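Local coordinates for protein polyporopepsin (Irpex lacteus, PDB 1WKR) that hydrolyses peptide bonds with broad specificity as a pepsin-like aspartic endopeptidase with milk-clotting activity, at residues A271-R276 with S288-V293; F257-G261 with N308-F312; N238-L242 with A281-S285. The contacts are given in a common frame with arbitrary orientation. Residues are numbered along the deposited sequence.

Contact 1 (A271-R276 with S288-V293)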
ATOM      1  N   ALA A 271      -7.838  14.737   6.269  1.00  3.37           N
ATOM      2  CA  ALA A 271      -7.143  13.513   5.823  1.00  3.73           C
ATOM      3  C   ALA A 271      -7.384  12.359   6.767  1.00  3.36           C
ATOM      4  O   ALA A 271      -7.145  11.189   6.384  1.00  3.94           O
ATOM      5  CB  ALA A 271      -5.642  13.786   5.762  1.00  3.42           C
ATOM      6  N   GLN A 272      -7.800  12.609   8.010  1.00  3.21           N
ATOM      7  CA  GLN A 272      -8.039  11.548   9.004  1.00  3.23           C
ATOM      8  C   GLN A 272      -9.398  10.934   8.912  1.00  3.45           C
ATOM      9  O   GLN A 272      -9.683  10.013   9.676  1.00  4.05           O
ATOM     10  CB  GLN A 272      -7.829  12.112  10.416  1.00  3.98           C
ATOM     11  CG  GLN A 272      -6.340  12.342  10.751  1.00  3.57           C
ATOM     12  CD  GLN A 272      -6.191  13.107  12.043  1.00  3.75           C
ATOM     13  OE1 GLN A 272      -6.578  12.629  13.116  1.00  5.85           O
ATOM     14  NE2 GLN A 272      -5.690  14.304  11.967  1.00  4.99           N
ATOM     15  N   ILE A 273     -10.251  11.402   7.989  1.00  3.84           N
ATOM     16  CA  ILE A 273     -11.643  10.898   7.910  1.00  3.98           C
ATOM     17  C   ILE A 273     -11.877  10.206   6.590  1.00  4.32           C
ATOM     18  O   ILE A 273     -11.253  10.500   5.564  1.00  4.60           O
ATOM     19  CB  ILE A 273     -12.708  12.007   8.204  1.00  4.10           C
ATOM     20  CG1 ILE A 273     -12.982  12.882   6.973  1.00  4.37           C
ATOM     21  CG2 ILE A 273     -12.289  12.779   9.444  1.00  4.75           C
ATOM     22  CD1 ILE A 273     -14.087  13.896   7.205  1.00  5.03           C
ATOM     23  N   TRP A 274     -12.833   9.232   6.600  1.00  4.06           N
ATOM     24  CA  TRP A 274     -13.288   8.564   5.401  1.00  4.19           C
ATOM     25  C   TRP A 274     -14.066   9.554   4.522  1.00  4.19           C
ATOM     26  O   TRP A 274     -14.773  10.425   5.116  1.00  4.78           O
ATOM     27  CB  TRP A 274     -14.163   7.367   5.803  1.00  4.83           C
ATOM     28  CG  TRP A 274     -14.673   6.539   4.686  1.00  6.13           C
ATOM     29  CD1 TRP A 274     -15.806   6.689   3.995  1.00  6.73           C
ATOM     30  CD2 TRP A 274     -13.981   5.417   4.077  1.00  8.02           C
ATOM     31  NE1 TRP A 274     -15.908   5.756   2.963  1.00  8.04           N
ATOM     32  CE2 TRP A 274     -14.791   4.993   3.014  1.00  8.30           C
ATOM     33  CE3 TRP A 274     -12.758   4.792   4.285  1.00 10.10           C
ATOM     34  CZ2 TRP A 274     -14.421   3.897   2.125  1.00 10.48           C
ATOM     35  CZ3 TRP A 274     -12.402   3.686   3.509  1.00 11.85           C
ATOM     36  CH2 TRP A 274     -13.188   3.297   2.408  1.00 11.07           C
ATOM     37  N   PRO A 275     -13.982   9.506   3.222  1.00  4.38           N
ATOM     38  CA  PRO A 275     -14.764  10.446   2.377  1.00  4.74           C
ATOM     39  C   PRO A 275     -16.252  10.327   2.660  1.00  5.23           C
ATOM     40  O   PRO A 275     -16.882   9.287   2.408  1.00  5.86           O
ATOM     41  CB  PRO A 275     -14.403  10.003   0.950  1.00  5.90           C
ATOM     42  CG  PRO A 275     -13.832   8.619   1.042  1.00  6.74           C
ATOM     43  CD  PRO A 275     -13.137   8.623   2.394  1.00  6.03           C
ATOM     44  N   ARG A 276     -16.830  11.414   3.210  1.00  5.48           N
ATOM     45  CA  ARG A 276     -18.180  11.315   3.744  1.00  5.76           C
ATOM     46  C   ARG A 276     -19.259  11.077   2.682  1.00  6.91           C
ATOM     47  O   ARG A 276     -20.258  10.384   3.002  1.00  8.04           O
ATOM     48  CB  ARG A 276     -18.517  12.561   4.534  1.00  6.01           C
ATOM     49  CG  ARG A 276     -17.770  12.591   5.864  1.00  5.73           C
ATOM     50  CD  ARG A 276     -17.926  13.888   6.624  1.00  5.68           C
ATOM     51  NE  ARG A 276     -17.108  14.954   6.001  1.00  5.27           N
ATOM     52  CZ  ARG A 276     -16.896  16.145   6.584  1.00  5.24           C
ATOM     53  NH1 ARG A 276     -17.534  16.486   7.703  1.00  6.29           N
ATOM     54  NH2 ARG A 276     -16.020  16.984   6.053  1.00  5.64           N
ATOM     55  N   SER A 288     -22.028  12.008   8.616  1.00 10.52           N
ATOM     56  CA  SER A 288     -21.341  11.380   9.790  1.00  8.59           C
ATOM     57  C   SER A 288     -19.836  11.313   9.525  1.00  6.55           C
ATOM     58  O   SER A 288     -19.429  11.220   8.381  1.00  8.82           O
ATOM     59  CB  SER A 288     -21.785   9.928   9.951  1.00 11.46           C
ATOM     60  OG  SER A 288     -23.258   9.874  10.025  1.00 15.05           O
ATOM     61  N   VAL A 289     -19.066  11.449  10.607  1.00  6.48           N
ATOM     62  CA  VAL A 289     -17.580  11.472  10.486  1.00  5.31           C
ATOM     63  C   VAL A 289     -16.977  10.160  11.039  1.00  5.57           C
ATOM     64  O   VAL A 289     -17.080   9.898  12.241  1.00  6.71           O
ATOM     65  CB  VAL A 289     -17.026  12.642  11.285  1.00  5.02           C
ATOM     66  CG1 VAL A 289     -15.489  12.628  11.206  1.00  6.49           C
ATOM     67  CG2 VAL A 289     -17.539  13.948  10.662  1.00  7.40           C
ATOM     68  N   TYR A 290     -16.319   9.403  10.161  1.00  4.99           N
ATOM     69  CA  TYR A 290     -15.641   8.166  10.559  1.00  5.41           C
ATOM     70  C   TYR A 290     -14.157   8.339  10.275  1.00  4.44           C
ATOM     71  O   TYR A 290     -13.746   8.958   9.272  1.00  5.72           O
ATOM     72  CB  TYR A 290     -16.175   6.925   9.762  1.00  5.79           C
ATOM     73  CG  TYR A 290     -17.662   6.790   9.932  1.00  5.97           C
ATOM     74  CD1 TYR A 290     -18.216   6.297  11.061  1.00  8.47           C
ATOM     75  CD2 TYR A 290     -18.508   7.171   8.894  1.00  8.55           C
ATOM     76  CE1 TYR A 290     -19.653   6.171  11.251  1.00  9.91           C
ATOM     77  CE2 TYR A 290     -19.922   7.005   9.029  1.00  9.67           C
ATOM     78  CZ  TYR A 290     -20.349   6.524  10.171  1.00  9.72           C
ATOM     79  OH  TYR A 290     -21.817   6.423  10.273  1.00 12.49           O
ATOM     80  N   LEU A 291     -13.311   7.814  11.127  1.00  4.89           N
ATOM     81  CA  LEU A 291     -11.868   8.006  11.065  1.00  4.63           C
ATOM     82  C   LEU A 291     -11.168   6.870  10.408  1.00  4.03           C
ATOM     83  O   LEU A 291     -11.555   5.686  10.545  1.00  5.37           O
ATOM     84  CB  LEU A 291     -11.285   8.272  12.425  1.00  5.05           C
ATOM     85  CG  LEU A 291     -11.954   9.375  13.260  1.00  4.61           C
ATOM     86  CD1 LEU A 291     -11.227   9.597  14.559  1.00  5.74           C
ATOM     87  CD2 LEU A 291     -12.057  10.661  12.429  1.00  4.94           C
ATOM     88  N   ILE A 292     -10.061   7.184   9.710  1.00  4.18           N
ATOM     89  CA  ILE A 292      -9.264   6.156   9.022  1.00  3.89           C
ATOM     90  C   ILE A 292      -8.008   5.772   9.772  1.00  4.34           C
ATOM     91  O   ILE A 292      -7.245   4.960   9.268  1.00  4.21           O
ATOM     92  CB  ILE A 292      -9.020   6.495   7.520  1.00  4.42           C
ATOM     93  CG1 ILE A 292      -8.367   7.884   7.290  1.00  4.55           C
ATOM     94  CG2 ILE A 292     -10.344   6.411   6.775  1.00  4.77           C
ATOM     95  CD1 ILE A 292      -6.987   8.012   7.884  1.00  5.11           C
ATOM     96  N   VAL A 293      -7.815   6.311  10.957  1.00  3.70           N
ATOM     97  CA  VAL A 293      -6.778   5.833  11.882  1.00  4.32           C
ATOM     98  C   VAL A 293      -7.328   4.658  12.617  1.00  4.07           C
ATOM     99  O   VAL A 293      -8.406   4.782  13.265  1.00  4.72           O
ATOM    100  CB  VAL A 293      -6.310   6.963  12.830  1.00  5.31           C
ATOM    101  CG1 VAL A 293      -5.316   6.410  13.851  1.00  5.92           C
ATOM    102  CG2 VAL A 293      -5.696   8.083  12.020  1.00  8.33           C
TER
HETATM  103  O   HOH W   1     -16.424   9.743   7.302  1.00  5.90           O
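Ser288 opens the second segment with a backbone contact: its O lies 3.3 Å from Arg276 CG and accepts a hydrogen bond from Asn279. The guanidinium of Arg276 runs on past Val289, whose CG2 is 3.9 Å from Arg276 NH1, and its NE makes a salt bridge with the C-terminal carboxylate of Asn340. Val289 CG1 also meets Ile273 CG2 at 3.7 Å, next to Tyr250 of helix 247-251. At Tyr290 the backbones join. Trp274 N donates to Tyr290 O (2.8 Å), while the return bond runs through water 1, which accepts from Tyr290 N (2.9 Å) and donates to Trp274 O (2.8 Å). The same Tyr290 O receives a CA-H...O contact from Ile273 CA at 3.2 Å. Leu291 and Ile273 form a non-hydrogen-bonded antiparallel pair, with 4.3 Å between their CA atoms; Leu291 CD2 touches Ile273 CG2 at 3.7 Å, and Leu291 CA approaches Gln272 O at 3.3 Å. Ile292 N closes the bridge by donating to Gln272 O (2.9 Å). Its side chain points toward the other segment, with CG2 at the edge of the indole, 3.8 Å from Trp274 CE3, and CD1 3.5 Å from Ala271 O. Val289 and Leu291 bond through their backbones to strand 243-245 on one side, Tyr290 and Ile292 to residues 272-274 on the other. The arrangement is a single antiparallel beta bridge that ties a loop to strand 289-295 in the C-terminal lobe of a pepsin-like fold.

Contact 2 (F257-G261 with N308-F312)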
ATOM      1  N   PHE A 257       0.940  14.737  13.295  1.00  4.79           N
ATOM      2  CA  PHE A 257       2.247  15.127  12.747  1.00  5.04           C
ATOM      3  C   PHE A 257       3.164  13.944  12.793  1.00  4.37           C
ATOM      4  O   PHE A 257       3.436  13.430  13.920  1.00  5.99           O
ATOM      5  CB  PHE A 257       2.828  16.317  13.531  1.00  5.96           C
ATOM      6  CG  PHE A 257       1.972  17.567  13.444  1.00  5.12           C
ATOM      7  CD1 PHE A 257       2.162  18.471  12.425  1.00  6.47           C
ATOM      8  CD2 PHE A 257       1.010  17.862  14.409  1.00  5.86           C
ATOM      9  CE1 PHE A 257       1.428  19.644  12.365  1.00  6.02           C
ATOM     10  CE2 PHE A 257       0.247  19.040  14.312  1.00  7.43           C
ATOM     11  CZ  PHE A 257       0.489  19.924  13.272  1.00  6.83           C
ATOM     12  N   PHE A 258       3.624  13.491  11.657  1.00  4.34           N
ATOM     13  CA  PHE A 258       4.527  12.316  11.542  1.00  4.58           C
ATOM     14  C   PHE A 258       5.927  12.892  11.340  1.00  5.23           C
ATOM     15  O   PHE A 258       6.184  13.680  10.429  1.00  6.36           O
ATOM     16  CB  PHE A 258       4.152  11.514  10.288  1.00  4.11           C
ATOM     17  CG  PHE A 258       2.826  10.788  10.441  1.00  3.78           C
ATOM     18  CD1 PHE A 258       1.596  11.473  10.427  1.00  3.96           C
ATOM     19  CD2 PHE A 258       2.789   9.398  10.500  1.00  5.10           C
ATOM     20  CE1 PHE A 258       0.410  10.787  10.541  1.00  5.24           C
ATOM     21  CE2 PHE A 258       1.603   8.723  10.618  1.00  5.41           C
ATOM     22  CZ  PHE A 258       0.392   9.421  10.643  1.00  4.56           C
ATOM     23  N   THR A 259       6.862  12.452  12.154  1.00  4.56           N
ATOM     24  CA  THR A 259       8.284  12.853  11.985  1.00  4.53           C
ATOM     25  C   THR A 259       8.986  11.708  11.313  1.00  4.50           C
ATOM     26  O   THR A 259       9.071  10.617  11.861  1.00  4.79           O
ATOM     27  CB  THR A 259       8.931  13.165  13.296  1.00  4.84           C
ATOM     28  OG1 THR A 259       8.226  14.250  13.953  1.00  7.35           O
ATOM     29  CG2 THR A 259      10.412  13.601  13.108  1.00  6.66           C
ATOM     30  N   ILE A 260       9.464  11.988  10.083  1.00  4.27           N
ATOM     31  CA  ILE A 260      10.121  10.954   9.223  1.00  4.91           C
ATOM     32  C   ILE A 260      11.299  11.616   8.558  1.00  4.87           C
ATOM     33  O   ILE A 260      11.193  12.678   7.940  1.00  5.12           O
ATOM     34  CB  ILE A 260       9.140  10.479   8.119  1.00  5.07           C
ATOM     35  CG1 ILE A 260       7.869   9.897   8.726  1.00  4.60           C
ATOM     36  CG2 ILE A 260       9.858   9.495   7.195  1.00  7.37           C
ATOM     37  CD1 ILE A 260       6.759   9.636   7.696  1.00  6.07           C
ATOM     38  N   GLY A 261      12.494  11.014   8.693  1.00  5.48           N
ATOM     39  CA  GLY A 261      13.666  11.564   8.028  1.00  6.06           C
ATOM     40  C   GLY A 261      14.033  12.971   8.490  1.00  5.85           C
ATOM     41  O   GLY A 261      14.621  13.706   7.684  1.00  6.57           O
ATOM     42  N   ASN A 308       1.577   2.841   7.602  1.00  3.55           N
ATOM     43  CA  ASN A 308       1.112   4.038   6.876  1.00  3.74           C
ATOM     44  C   ASN A 308       0.477   3.513   5.590  1.00  3.62           C
ATOM     45  O   ASN A 308       1.180   3.122   4.641  1.00  4.22           O
ATOM     46  CB  ASN A 308       2.257   5.000   6.587  1.00  3.99           C
ATOM     47  CG  ASN A 308       2.910   5.576   7.817  1.00  3.49           C
ATOM     48  OD1 ASN A 308       2.424   5.463   8.945  1.00  4.46           O
ATOM     49  ND2 ASN A 308       4.059   6.236   7.614  1.00  5.31           N
ATOM     50  N   GLY A 309      -0.859   3.474   5.564  1.00  3.50           N
ATOM     51  CA  GLY A 309      -1.612   2.838   4.485  1.00  4.28           C
ATOM     52  C   GLY A 309      -2.067   3.753   3.422  1.00  2.94           C
ATOM     53  O   GLY A 309      -1.626   4.901   3.300  1.00  3.70           O
ATOM     54  N   LEU A 310      -2.952   3.215   2.572  1.00  3.31           N
ATOM     55  CA  LEU A 310      -3.513   3.972   1.431  1.00  3.14           C
ATOM     56  C   LEU A 310      -4.064   5.311   1.839  1.00  3.58           C
ATOM     57  O   LEU A 310      -3.860   6.284   1.136  1.00  4.12           O
ATOM     58  CB  LEU A 310      -4.643   3.073   0.827  1.00  4.84           C
ATOM     59  CG  LEU A 310      -5.435   3.660  -0.331  1.00  4.20           C
ATOM     60  CD1 LEU A 310      -6.029   2.490  -1.131  1.00  5.96           C
ATOM     61  CD2 LEU A 310      -6.566   4.566   0.143  1.00  4.79           C
ATOM     62  N   THR A 311      -4.724   5.406   2.996  1.00  3.28           N
ATOM     63  CA  THR A 311      -5.358   6.634   3.424  1.00  3.83           C
ATOM     64  C   THR A 311      -4.322   7.678   3.790  1.00  4.43           C
ATOM     65  O   THR A 311      -4.588   8.889   3.659  1.00  4.48           O
ATOM     66  CB  THR A 311      -6.333   6.386   4.577  1.00  3.94           C
ATOM     67  OG1 THR A 311      -5.666   5.558   5.601  1.00  4.54           O
ATOM     68  CG2 THR A 311      -7.626   5.721   4.116  1.00  4.45           C
ATOM     69  N   PHE A 312      -3.126   7.274   4.229  1.00  3.66           N
ATOM     70  CA  PHE A 312      -2.022   8.192   4.430  1.00  3.96           C
ATOM     71  C   PHE A 312      -1.429   8.592   3.079  1.00  3.69           C
ATOM     72  O   PHE A 312      -1.163   9.800   2.825  1.00  4.12           O
ATOM     73  CB  PHE A 312      -0.962   7.467   5.306  1.00  4.32           C
ATOM     74  CG  PHE A 312       0.315   8.263   5.553  1.00  3.85           C
ATOM     75  CD1 PHE A 312       1.400   8.154   4.692  1.00  5.16           C
ATOM     76  CD2 PHE A 312       0.456   9.070   6.666  1.00  4.60           C
ATOM     77  CE1 PHE A 312       2.572   8.836   4.925  1.00  5.37           C
ATOM     78  CE2 PHE A 312       1.664   9.762   6.896  1.00  5.36           C
ATOM     79  CZ  PHE A 312       2.693   9.643   5.989  1.00  4.86           C
TER
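Phe258 and Phe312 lose the most surface here, and their rings meet directly. They form a T-shaped, edge-to-face pair: the edge of Phe312 is directed at the face of Phe258, with centroids 4.9 Å apart, planes at 61° and a closest approach of 3.8 Å between Phe258 CD2 and Phe312 CE2. Side chains alone span the gap, since the closest CA atoms, those of Phe258 and Asn308, are 10.1 Å apart. Phe258 and Ile260, two residues apart in the strand, both point toward segment 308-312, while Thr259 between them is out of reach; Ile260 CD1 reaches Phe312 CZ at 4.4 Å and so adds an aliphatic contact beside the aromatic pair. Phe312 also meets the ring of Phe316 further along the chain. Segment 308-312 belongs to the psi-shaped core of a pepsin-like lobe: Asn308 ends the strand that runs parallel to strand 207-211, which leads into the catalytic Asp212, and Gly309 takes the N-cap position of the short helix that follows. The turn from strand into helix brings Asn308 and Phe312 to the same partners, and a weak bond from Phe312 N to Gly309 O (3.0 Å) lies within that turn. Asn308 is the polar member of the group. Its OD1 is 3.8 Å from Phe258 CE2 and its ND2 4.3 Å from Ile260 CD1, while ND2 donates to Gln193 OE1 on strand 190-197, the neighbour of strand 256-260. The side chain of Asn308 lies about 7 Å from that of Asp212.

Contact 3 (N238-L242 with A281-S285)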
ATOM      1  N   ASN A 238     -20.550   0.646  15.490  1.00 15.56           N
ATOM      2  CA  ASN A 238     -21.006  -0.697  14.998  1.00 18.19           C
ATOM      3  C   ASN A 238     -20.973  -0.765  13.602  1.00 11.69           C
ATOM      4  O   ASN A 238     -20.522  -1.831  12.953  1.00 18.64           O
ATOM      5  CB  ASN A 238     -22.460  -1.053  15.602  1.00 16.83           C
ATOM      6  CG  ASN A 238     -23.006  -2.414  15.138  1.00 19.27           C
ATOM      7  OD1 ASN A 238     -22.674  -3.449  15.734  1.00 21.35           O
ATOM      8  ND2 ASN A 238     -23.772  -2.420  14.008  1.00 17.45           N
ATOM      9  N   ASN A 239     -21.733  -0.005  12.845  1.00 14.87           N
ATOM     10  CA  ASN A 239     -22.182  -0.205  11.511  1.00 14.60           C
ATOM     11  C   ASN A 239     -20.837  -0.185  10.606  1.00 14.78           C
ATOM     12  O   ASN A 239     -20.847  -0.815   9.503  1.00 15.17           O
ATOM     13  CB  ASN A 239     -23.162   0.811  11.060  1.00 16.77           C
ATOM     14  CG  ASN A 239     -24.549   0.703  11.698  1.00 14.68           C
ATOM     15  OD1 ASN A 239     -24.683  -0.039  12.578  1.00 14.68           O
ATOM     16  ND2 ASN A 239     -25.469   1.444  11.214  1.00 14.04           N
ATOM     17  N   THR A 240     -19.702   0.502  11.044  1.00 10.90           N
ATOM     18  CA  THR A 240     -18.520   0.662  10.185  1.00  9.90           C
ATOM     19  C   THR A 240     -17.302  -0.082  10.583  1.00  9.09           C
ATOM     20  O   THR A 240     -16.449  -0.275   9.701  1.00  9.49           O
ATOM     21  CB  THR A 240     -18.204   2.173  10.078  1.00  8.53           C
ATOM     22  OG1 THR A 240     -17.808   2.657  11.360  1.00  8.11           O
ATOM     23  CG2 THR A 240     -19.358   3.024   9.519  1.00  8.99           C
ATOM     24  N   GLY A 241     -17.072  -0.352  11.848  1.00  8.09           N
ATOM     25  CA  GLY A 241     -15.790  -0.769  12.283  1.00  9.02           C
ATOM     26  C   GLY A 241     -14.692   0.280  12.316  1.00  8.80           C
ATOM     27  O   GLY A 241     -13.513   0.024  12.533  1.00  9.29           O
ATOM     28  N   LEU A 242     -15.152   1.564  12.158  1.00  7.65           N
ATOM     29  CA  LEU A 242     -14.224   2.746  12.256  1.00  7.10           C
ATOM     30  C   LEU A 242     -14.533   3.510  13.484  1.00  7.42           C
ATOM     31  O   LEU A 242     -15.720   3.488  14.017  1.00  7.77           O
ATOM     32  CB  LEU A 242     -14.386   3.590  11.024  1.00  7.47           C
ATOM     33  CG  LEU A 242     -14.021   2.899   9.667  1.00  7.95           C
ATOM     34  CD1 LEU A 242     -14.161   3.874   8.546  1.00 11.10           C
ATOM     35  CD2 LEU A 242     -12.591   2.329   9.703  1.00  9.74           C
ATOM     36  N   ALA A 281     -20.220   3.123   1.594  1.00 11.66           N
ATOM     37  CA  ALA A 281     -19.256   2.067   1.119  1.00 11.56           C
ATOM     38  C   ALA A 281     -18.722   1.305   2.298  1.00 13.39           C
ATOM     39  O   ALA A 281     -18.222   0.166   2.158  1.00 14.82           O
ATOM     40  CB  ALA A 281     -18.150   2.640   0.285  1.00 13.59           C
ATOM     41  N   ILE A 282     -18.656   1.881   3.502  1.00 12.84           N
ATOM     42  CA  ILE A 282     -18.180   1.250   4.752  1.00 13.29           C
ATOM     43  C   ILE A 282     -19.265   0.993   5.781  1.00 12.18           C
ATOM     44  O   ILE A 282     -19.013   0.677   6.902  1.00 13.34           O
ATOM     45  CB  ILE A 282     -16.986   1.994   5.328  1.00 14.73           C
ATOM     46  CG1 ILE A 282     -17.251   3.501   5.549  1.00 15.43           C
ATOM     47  CG2 ILE A 282     -15.672   1.648   4.640  1.00 17.51           C
ATOM     48  CD1 ILE A 282     -17.786   3.952   6.687  1.00 21.01           C
ATOM     49  N   GLY A 283     -20.538   1.150   5.305  1.00 11.75           N
ATOM     50  CA  GLY A 283     -21.690   0.779   6.211  1.00 13.51           C
ATOM     51  C   GLY A 283     -22.139   1.939   7.085  1.00 11.74           C
ATOM     52  O   GLY A 283     -22.864   1.762   7.938  1.00 13.17           O
ATOM     53  N   GLY A 284     -21.579   3.120   6.780  1.00 10.29           N
ATOM     54  CA  GLY A 284     -21.859   4.302   7.640  1.00 10.95           C
ATOM     55  C   GLY A 284     -23.144   5.105   7.089  1.00 10.22           C
ATOM     56  O   GLY A 284     -23.603   4.753   6.033  1.00 13.54           O
ATOM     57  N   SER A 285     -23.402   6.032   7.895  1.00 12.11           N
ATOM     58  CA  SER A 285     -24.589   6.908   7.456  1.00 12.36           C
ATOM     59  C   SER A 285     -24.135   8.228   6.986  1.00 11.56           C
ATOM     60  O   SER A 285     -22.916   8.632   7.241  1.00  9.97           O
ATOM     61  CB  SER A 285     -25.366   7.131   8.547  1.00 14.80           C
ATOM     62  OG  SER A 285     -24.732   7.742   9.937  0.30 10.63           O
TER
HETATM   63  O   HOH W   2     -25.195   3.090   8.768  1.00 21.71           O
HETATM   64  O   HOH W   3     -17.428  -1.460   7.289  1.00 25.21           O
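Water carries the polar links between these two loops, which share no direct hydrogen bond. Water 3 donates to Thr240 O (2.9 Å) and Ile282 O (2.7 Å), joining two carbonyls that could not bond to each other, and water 2 accepts from Asn239 ND2 (3.0 Å) while donating to Gly283 O (2.8 Å). Between them the chains fit tightly. A beta carbon at Gly283 would clash with Asn239 O, and one at Gly284 would crowd Thr240 CG2, which already sits 3.4 Å from Gly284 CA. Thr240 CA makes a CA-H...O contact with Ile282 O at 3.3 Å. Thr240 CG2 is 3.4 Å from Ile282 CD1, and Leu242 CD1 is 4.1 Å from that same atom. The hydroxyl of Thr240 stays within its own loop: OG1 accepts from Leu242 N (3.0 Å) in an ST turn and bonds to Asp237. With methyl groups in touch and carbonyls bridged by solvent, cohesion here rests on shape and ordered water.

In the fold
Contacts 1 and 2 are buried in the C-terminal lobe, and contact 3 lies at its surface. The three differ in chemistry accordingly: direct backbone bonds, supplemented by one water, in contact 1; aromatic packing in contact 2, near the active site; and, between the surface loops of contact 3, hydrogen bonding through water alone. Contacts 1 and 3 draw on the same long connection between strands 263-267 and 289-295, and they touch where Tyr290 OH probably bonds to Ser285 N (2.9 Å) and where Trp274 CZ2 packs on Ile282 CG2 (3.6 Å). Contacts 1 and 2 reach the same sheet and meet at Ile292 CD1 and Thr311 OG1 (3.6 Å), whereas contacts 2 and 3 do not touch.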